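Local structure of ribose 5-phosphate isomerase B (Anaplasma phagocytophilum, 4EM8) at residues V10-D15 against C34-C39; M96-S101 against L126-T131. The protein probably interconverts ribose 5-phosphate and ribulose 5-phosphate. All blocks are in the same frame, centred on the assembly; numbering follows the deposited sequence.

Interaction 1 (V10-D15 against C34-C39)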
ATOM      1  N   VAL A  10      -2.328 -14.751 -14.380  1.00 27.70           N
ATOM      2  CA  VAL A  10      -2.788 -13.659 -13.548  1.00 26.29           C
ATOM      3  C   VAL A  10      -4.222 -13.904 -13.088  1.00 26.42           C
ATOM      4  O   VAL A  10      -5.083 -14.331 -13.868  1.00 26.77           O
ATOM      5  CB  VAL A  10      -2.686 -12.314 -14.317  1.00 24.53           C
ATOM      6  CG1 VAL A  10      -3.117 -11.133 -13.445  1.00 23.39           C
ATOM      7  CG2 VAL A  10      -1.255 -12.103 -14.786  1.00 24.87           C
ATOM      8  N   PHE A  11      -4.457 -13.632 -11.813  1.00 26.47           N
ATOM      9  CA  PHE A  11      -5.787 -13.641 -11.239  1.00 27.36           C
ATOM     10  C   PHE A  11      -6.221 -12.198 -10.931  1.00 26.42           C
ATOM     11  O   PHE A  11      -5.497 -11.406 -10.265  1.00 24.52           O
ATOM     12  CB  PHE A  11      -5.816 -14.527  -9.972  1.00 28.68           C
ATOM     13  CG  PHE A  11      -5.518 -15.984 -10.234  1.00 30.74           C
ATOM     14  CD1 PHE A  11      -4.212 -16.418 -10.463  1.00 31.56           C
ATOM     15  CD2 PHE A  11      -6.552 -16.946 -10.222  1.00 32.40           C
ATOM     16  CE1 PHE A  11      -3.947 -17.767 -10.723  1.00 33.22           C
ATOM     17  CE2 PHE A  11      -6.292 -18.299 -10.464  1.00 34.15           C
ATOM     18  CZ  PHE A  11      -4.985 -18.713 -10.708  1.00 34.88           C
ATOM     19  N   LEU A  12      -7.420 -11.850 -11.381  1.00 26.41           N
ATOM     20  CA  LEU A  12      -7.896 -10.476 -11.252  1.00 25.81           C
ATOM     21  C   LEU A  12      -9.208 -10.415 -10.515  1.00 26.20           C
ATOM     22  O   LEU A  12     -10.082 -11.256 -10.735  1.00 27.06           O
ATOM     23  CB  LEU A  12      -8.086  -9.861 -12.626  1.00 25.55           C
ATOM     24  CG  LEU A  12      -6.832  -9.721 -13.515  1.00 26.75           C
ATOM     25  CD1 LEU A  12      -6.775 -10.835 -14.572  1.00 26.33           C
ATOM     26  CD2 LEU A  12      -6.794  -8.351 -14.198  1.00 25.65           C
ATOM     27  N   SER A  13      -9.358  -9.419  -9.649  1.00 25.54           N
ATOM     28  CA  SER A  13     -10.648  -9.158  -9.049  1.00 26.47           C
ATOM     29  C   SER A  13     -10.884  -7.694  -8.775  1.00 25.11           C
ATOM     30  O   SER A  13      -9.951  -6.888  -8.712  1.00 22.58           O
ATOM     31  CB  SER A  13     -10.867  -9.988  -7.765  1.00 28.25           C
ATOM     32  OG  SER A  13     -10.249  -9.396  -6.660  1.00 29.83           O
ATOM     33  N   SER A  14     -12.164  -7.372  -8.602  1.00 25.59           N
ATOM     34  CA  SER A  14     -12.580  -6.059  -8.225  1.00 25.09           C
ATOM     35  C   SER A  14     -13.891  -6.026  -7.458  1.00 26.34           C
ATOM     36  O   SER A  14     -14.642  -7.030  -7.336  1.00 28.26           O
ATOM     37  CB  SER A  14     -12.738  -5.183  -9.487  1.00 25.42           C
ATOM     38  OG  SER A  14     -13.948  -5.507 -10.161  1.00 25.12           O
ATOM     39  N   ASP A  15     -14.142  -4.841  -6.913  1.00 27.00           N
ATOM     40  CA  ASP A  15     -15.460  -4.489  -6.447  1.00 26.90           C
ATOM     41  C   ASP A  15     -16.187  -3.824  -7.617  1.00 27.03           C
ATOM     42  O   ASP A  15     -15.713  -3.839  -8.768  1.00 26.04           O
ATOM     43  CB  ASP A  15     -15.416  -3.649  -5.142  1.00 26.37           C
ATOM     44  CG  ASP A  15     -14.931  -2.242  -5.340  1.00 26.18           C
ATOM     45  OD1 ASP A  15     -14.609  -1.850  -6.470  1.00 25.79           O
ATOM     46  OD2 ASP A  15     -14.859  -1.507  -4.326  1.00 27.46           O
ATOM     47  N   CYS A  34      -1.283 -14.320 -21.800  1.00 35.23           N
ATOM     48  CA  CYS A  34      -1.370 -14.821 -20.423  1.00 34.53           C
ATOM     49  C   CYS A  34      -2.566 -15.737 -20.232  1.00 36.05           C
ATOM     50  O   CYS A  34      -3.585 -15.584 -20.904  1.00 35.85           O
ATOM     51  CB  CYS A  34      -1.537 -13.662 -19.453  1.00 34.72           C
ATOM     52  SG  CYS A  34      -0.076 -12.632 -19.311  1.00 35.57           S
ATOM     53  N   GLU A  35      -2.457 -16.662 -19.285  1.00 36.44           N
ATOM     54  CA  GLU A  35      -3.637 -17.285 -18.721  1.00 38.31           C
ATOM     55  C   GLU A  35      -4.246 -16.291 -17.759  1.00 35.02           C
ATOM     56  O   GLU A  35      -3.569 -15.820 -16.853  1.00 32.64           O
ATOM     57  CB  GLU A  35      -3.294 -18.512 -17.913  1.00 42.88           C
ATOM     58  CG  GLU A  35      -2.960 -19.746 -18.698  1.00 47.80           C
ATOM     59  CD  GLU A  35      -3.156 -20.971 -17.832  1.00 52.39           C
ATOM     60  OE1 GLU A  35      -2.231 -21.299 -17.045  1.00 55.20           O
ATOM     61  OE2 GLU A  35      -4.246 -21.580 -17.929  1.00 55.66           O
ATOM     62  N   VAL A  36      -5.525 -16.003 -17.935  1.00 33.68           N
ATOM     63  CA  VAL A  36      -6.187 -14.962 -17.167  1.00 32.37           C
ATOM     64  C   VAL A  36      -7.408 -15.503 -16.436  1.00 33.35           C
ATOM     65  O   VAL A  36      -8.280 -16.129 -17.041  1.00 33.05           O
ATOM     66  CB  VAL A  36      -6.597 -13.790 -18.094  1.00 32.60           C
ATOM     67  CG1 VAL A  36      -7.500 -12.813 -17.359  1.00 31.14           C
ATOM     68  CG2 VAL A  36      -5.352 -13.089 -18.624  1.00 32.00           C
ATOM     69  N   PHE A  37      -7.482 -15.247 -15.138  1.00 32.77           N
ATOM     70  CA  PHE A  37      -8.526 -15.845 -14.306  1.00 34.60           C
ATOM     71  C   PHE A  37      -9.338 -14.736 -13.618  1.00 34.25           C
ATOM     72  O   PHE A  37      -8.810 -14.006 -12.766  1.00 33.03           O
ATOM     73  CB  PHE A  37      -7.895 -16.799 -13.297  1.00 36.34           C
ATOM     74  CG  PHE A  37      -7.206 -17.979 -13.935  1.00 39.19           C
ATOM     75  CD1 PHE A  37      -7.903 -19.162 -14.185  1.00 41.25           C
ATOM     76  CD2 PHE A  37      -5.857 -17.912 -14.292  1.00 39.91           C
ATOM     77  CE1 PHE A  37      -7.270 -20.250 -14.778  1.00 43.27           C
ATOM     78  CE2 PHE A  37      -5.218 -18.994 -14.890  1.00 40.96           C
ATOM     79  CZ  PHE A  37      -5.928 -20.163 -15.134  1.00 42.98           C
ATOM     80  N   ASP A  38     -10.596 -14.601 -14.025  1.00 34.33           N
ATOM     81  CA  ASP A  38     -11.531 -13.582 -13.492  1.00 36.04           C
ATOM     82  C   ASP A  38     -12.119 -14.102 -12.197  1.00 35.71           C
ATOM     83  O   ASP A  38     -12.786 -15.131 -12.212  1.00 36.29           O
ATOM     84  CB  ASP A  38     -12.660 -13.331 -14.511  1.00 38.21           C
ATOM     85  CG  ASP A  38     -13.642 -12.230 -14.079  1.00 41.28           C
ATOM     86  OD1 ASP A  38     -13.837 -12.003 -12.878  1.00 43.58           O
ATOM     87  OD2 ASP A  38     -14.269 -11.617 -14.961  1.00 45.09           O
ATOM     88  N   CYS A  39     -11.867 -13.411 -11.082  1.00 33.59           N
ATOM     89  CA  CYS A  39     -12.387 -13.825  -9.766  1.00 34.28           C
ATOM     90  C   CYS A  39     -13.482 -12.902  -9.205  1.00 33.16           C
ATOM     91  O   CYS A  39     -13.659 -12.782  -7.989  1.00 33.73           O
ATOM     92  CB  CYS A  39     -11.236 -13.920  -8.776  1.00 34.53           C
ATOM     93  SG  CYS A  39      -9.959 -15.076  -9.315  1.00 35.43           S
TER
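Nearly equal first torsions, -63° in Phe11 and -64° in Phe37, set each CG anti to its carbonyl carbon, so the side chains leave neighbouring strands side by side and point the same way. Their rings form an offset stack, with centroids 4.6 Å apart and planes 14° from parallel. The overlap is displaced toward the base of Phe37, whose CB lies 3.4 Å from Phe11 CD2. Cys39 SG, also anti to its carbonyl carbon, comes to the edge of the Phe11 ring in its plane, 4.0 Å from CD2, where the slightly positive rim probably suits the polarisable sulfur. The backbones pair in parallel as the two strands of a right-handed beta-alpha-beta crossover, linked through helix 19-31, at the margin of the Rossmann-like sheet. Val10 N reaches Glu35 O at 3.0 Å, Phe37 N returns to Val10 O at 2.9 Å, Leu12 N donates to Phe37 O and Cys39 N to Leu12 O, each nearly along the C=O axis. On the other face the side chains of Leu12 and Val36 cross obliquely, CD1 of the first a tight 3.5 Å from CG1 of the second, where branched aliphatic groups fill the interface with helix 19-31. Asp38 OD2, on this face, is salt-bridged to Arg22 of that helix, and OD1 accepts a hydrogen bond from Gly40 N. Beyond the pairing, Asp15 belongs to the predicted ribulose 5-phosphate site.

Interaction 2 (M96-S101 against L126-T131)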
ATOM      1  N   MET A  96       6.805   4.015 -12.768  1.00 27.44           N
ATOM      2  CA  MET A  96       7.977   4.066 -11.851  1.00 27.87           C
ATOM      3  C   MET A  96       7.710   3.272 -10.575  1.00 27.01           C
ATOM      4  O   MET A  96       8.574   2.482 -10.138  1.00 26.45           O
ATOM      5  CB  MET A  96       8.363   5.500 -11.489  1.00 27.76           C
ATOM      6  N   LEU A  97       6.536   3.461  -9.977  1.00 26.78           N
ATOM      7  CA  LEU A  97       6.186   2.690  -8.771  1.00 26.47           C
ATOM      8  C   LEU A  97       6.016   1.182  -9.035  1.00 25.24           C
ATOM      9  O   LEU A  97       6.421   0.366  -8.172  1.00 24.28           O
ATOM     10  CB  LEU A  97       4.946   3.251  -8.032  1.00 27.67           C
ATOM     11  CG  LEU A  97       4.940   3.076  -6.482  1.00 28.78           C
ATOM     12  CD1 LEU A  97       6.055   3.873  -5.839  1.00 30.89           C
ATOM     13  CD2 LEU A  97       3.634   3.510  -5.832  1.00 30.75           C
ATOM     14  N   ALA A  98       5.413   0.818 -10.183  1.00 23.90           N
ATOM     15  CA  ALA A  98       5.340  -0.580 -10.617  1.00 23.37           C
ATOM     16  C   ALA A  98       6.745  -1.164 -10.673  1.00 23.14           C
ATOM     17  O   ALA A  98       7.023  -2.219 -10.088  1.00 22.00           O
ATOM     18  CB  ALA A  98       4.657  -0.716 -11.991  1.00 23.18           C
ATOM     19  N   LYS A  99       7.642  -0.430 -11.320  1.00 24.23           N
ATOM     20  CA  LYS A  99       9.044  -0.860 -11.473  1.00 25.70           C
ATOM     21  C   LYS A  99       9.736  -1.075 -10.115  1.00 25.36           C
ATOM     22  O   LYS A  99      10.327  -2.139  -9.867  1.00 25.29           O
ATOM     23  CB  LYS A  99       9.811   0.140 -12.374  1.00 28.32           C
ATOM     24  CG  LYS A  99      11.263  -0.203 -12.673  1.00 30.29           C
ATOM     25  CD  LYS A  99      12.082   1.051 -13.001  1.00 33.36           C
ATOM     26  CE  LYS A  99      12.472   1.839 -11.723  1.00 35.12           C
ATOM     27  NZ  LYS A  99      13.860   1.603 -11.188  1.00 36.04           N
ATOM     28  N   LEU A 100       9.609  -0.095  -9.221  1.00 24.52           N
ATOM     29  CA  LEU A 100      10.283  -0.144  -7.941  1.00 24.56           C
ATOM     30  C   LEU A 100       9.708  -1.296  -7.094  1.00 23.46           C
ATOM     31  O   LEU A 100      10.449  -2.032  -6.438  1.00 23.41           O
ATOM     32  CB  LEU A 100      10.188   1.233  -7.241  1.00 26.02           C
ATOM     33  CG  LEU A 100      10.976   2.425  -7.835  1.00 27.60           C
ATOM     34  CD1 LEU A 100      10.638   3.749  -7.138  1.00 28.09           C
ATOM     35  CD2 LEU A 100      12.490   2.213  -7.833  1.00 29.14           C
ATOM     36  N   SER A 101       8.390  -1.501  -7.152  1.00 22.48           N
ATOM     37  CA  SER A 101       7.766  -2.547  -6.325  1.00 21.86           C
ATOM     38  C   SER A 101       8.258  -3.959  -6.702  1.00 22.26           C
ATOM     39  O   SER A 101       8.420  -4.849  -5.829  1.00 21.90           O
ATOM     40  CB  SER A 101       6.220  -2.449  -6.395  1.00 21.40           C
ATOM     41  OG  SER A 101       5.673  -3.024  -7.593  1.00 21.79           O
ATOM     42  N   LEU A 126       0.570  -2.010 -15.581  1.00 21.33           N
ATOM     43  CA  LEU A 126       0.491  -3.440 -15.624  1.00 21.89           C
ATOM     44  C   LEU A 126       1.583  -4.050 -16.509  1.00 22.62           C
ATOM     45  O   LEU A 126       2.171  -5.020 -16.107  1.00 22.49           O
ATOM     46  CB  LEU A 126      -0.884  -3.876 -16.125  1.00 22.03           C
ATOM     47  CG  LEU A 126      -1.101  -5.400 -16.238  1.00 22.48           C
ATOM     48  CD1 LEU A 126      -0.899  -6.120 -14.907  1.00 21.79           C
ATOM     49  CD2 LEU A 126      -2.508  -5.640 -16.791  1.00 23.12           C
ATOM     50  N   TYR A 127       1.891  -3.453 -17.665  1.00 23.43           N
ATOM     51  CA  TYR A 127       2.919  -4.026 -18.536  1.00 25.23           C
ATOM     52  C   TYR A 127       4.283  -4.006 -17.818  1.00 25.38           C
ATOM     53  O   TYR A 127       4.991  -5.017 -17.763  1.00 24.92           O
ATOM     54  CB  TYR A 127       3.013  -3.286 -19.883  1.00 27.32           C
ATOM     55  CG  TYR A 127       4.084  -3.899 -20.767  1.00 29.13           C
ATOM     56  CD1 TYR A 127       3.871  -5.138 -21.350  1.00 30.39           C
ATOM     57  CD2 TYR A 127       5.320  -3.270 -20.975  1.00 30.07           C
ATOM     58  CE1 TYR A 127       4.834  -5.740 -22.147  1.00 32.51           C
ATOM     59  CE2 TYR A 127       6.304  -3.869 -21.772  1.00 31.96           C
ATOM     60  CZ  TYR A 127       6.051  -5.105 -22.348  1.00 32.85           C
ATOM     61  OH  TYR A 127       6.956  -5.740 -23.151  1.00 36.66           O
ATOM     62  N   THR A 128       4.605  -2.846 -17.244  1.00 25.62           N
ATOM     63  CA  THR A 128       5.834  -2.637 -16.459  1.00 25.31           C
ATOM     64  C   THR A 128       5.913  -3.644 -15.310  1.00 24.32           C
ATOM     65  O   THR A 128       6.917  -4.364 -15.180  1.00 24.44           O
ATOM     66  CB  THR A 128       5.891  -1.201 -15.939  1.00 25.53           C
ATOM     67  OG1 THR A 128       5.919  -0.308 -17.060  1.00 26.88           O
ATOM     68  CG2 THR A 128       7.138  -0.927 -15.071  1.00 25.22           C
ATOM     69  N   PHE A 129       4.833  -3.752 -14.549  1.00 22.88           N
ATOM     70  CA  PHE A 129       4.753  -4.689 -13.441  1.00 22.68           C
ATOM     71  C   PHE A 129       5.083  -6.115 -13.873  1.00 23.82           C
ATOM     72  O   PHE A 129       5.871  -6.790 -13.223  1.00 24.78           O
ATOM     73  CB  PHE A 129       3.353  -4.660 -12.811  1.00 21.73           C
ATOM     74  CG  PHE A 129       3.281  -5.307 -11.449  1.00 20.43           C
ATOM     75  CD1 PHE A 129       3.602  -4.594 -10.307  1.00 20.06           C
ATOM     76  CD2 PHE A 129       2.889  -6.635 -11.308  1.00 21.65           C
ATOM     77  CE1 PHE A 129       3.517  -5.154  -9.044  1.00 20.33           C
ATOM     78  CE2 PHE A 129       2.791  -7.201 -10.033  1.00 21.27           C
ATOM     79  CZ  PHE A 129       3.120  -6.466  -8.905  1.00 20.35           C
ATOM     80  N   MET A 130       4.492  -6.544 -14.989  1.00 25.28           N
ATOM     81  CA  MET A 130       4.658  -7.898 -15.508  1.00 26.53           C
ATOM     82  C   MET A 130       6.037  -8.194 -16.117  1.00 27.32           C
ATOM     83  O   MET A 130       6.410  -9.357 -16.190  1.00 28.13           O
ATOM     84  CB  MET A 130       3.586  -8.206 -16.576  1.00 28.30           C
ATOM     85  CG  MET A 130       2.133  -8.147 -16.094  1.00 28.40           C
ATOM     86  SD  MET A 130       1.693  -9.436 -14.908  1.00 31.33           S
ATOM     87  CE  MET A 130       1.863 -10.893 -15.941  1.00 32.30           C
ATOM     88  N   THR A 131       6.763  -7.168 -16.562  1.00 26.59           N
ATOM     89  CA  THR A 131       8.010  -7.336 -17.273  1.00 27.95           C
ATOM     90  C   THR A 131       9.256  -6.867 -16.486  1.00 28.11           C
ATOM     91  O   THR A 131      10.354  -6.837 -17.048  1.00 29.80           O
ATOM     92  CB  THR A 131       7.976  -6.629 -18.636  1.00 28.97           C
ATOM     93  OG1 THR A 131       7.495  -5.292 -18.476  1.00 28.95           O
ATOM     94  CG2 THR A 131       7.048  -7.360 -19.616  1.00 29.68           C
TER
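Van der Waals packing carries most of this contact between helices 95-105 and 119-131, whose short segments run nearly parallel, 8.2 Å apart at closest axis approach. The small Ala98 permits that spacing: its CB points at the partner helix and meets Thr128 CG2 at 4.0 Å and Phe129 CB at 4.2 Å. Thr128 places CG2 anti to its backbone N, so the methyl group also lies alongside Lys99, 3.8 Å from its N, while OG1 bonds to Ser124 O. The end of Lys99 leads away to a salt bridge with Glu103.

A polar-aromatic approach joins Ser101 and Phe129. With CG anti to the backbone N, chi1 -164°, the Phe129 ring reaches across to present its edge, and Ser101 OG lies near the ring plane, 3.4 Å from CE1.

No hydrogen bond passes between the two segments. Ser101 OG, between N and carbonyl carbon, donates to Ala98 O at 2.9 Å from above the carbonyl plane. With its proton given to Ala98 O, the serine oxygen probably turns electron density toward the ring edge. The side chains of Ser101, Thr128 and Lys99 find polar partners in their own helices, leaving the interface to apolar packing and that edge.

Overall arrangement
Interaction 1 lies at one margin of the parallel sheet and is only partly buried, whereas interaction 2 is a buried helix-helix contact on the other side of the chain's centre; their centres are about 18 Å apart. They share no helix or strand. Backbone hydrogen bonds dominate interaction 1, with an aromatic stack on one face and aliphatic packing on the other; interaction 2 has none across it and depends on small groups and a ring edge. The two still touch through Met130 of helix 119-131, whose CE reaches Val10 CG2 at 3.5 Å. Leu126 of this helix also packs on helix 19-31. Near interaction 2, the second subunit's Ile75 packs on Leu97 and Ser101.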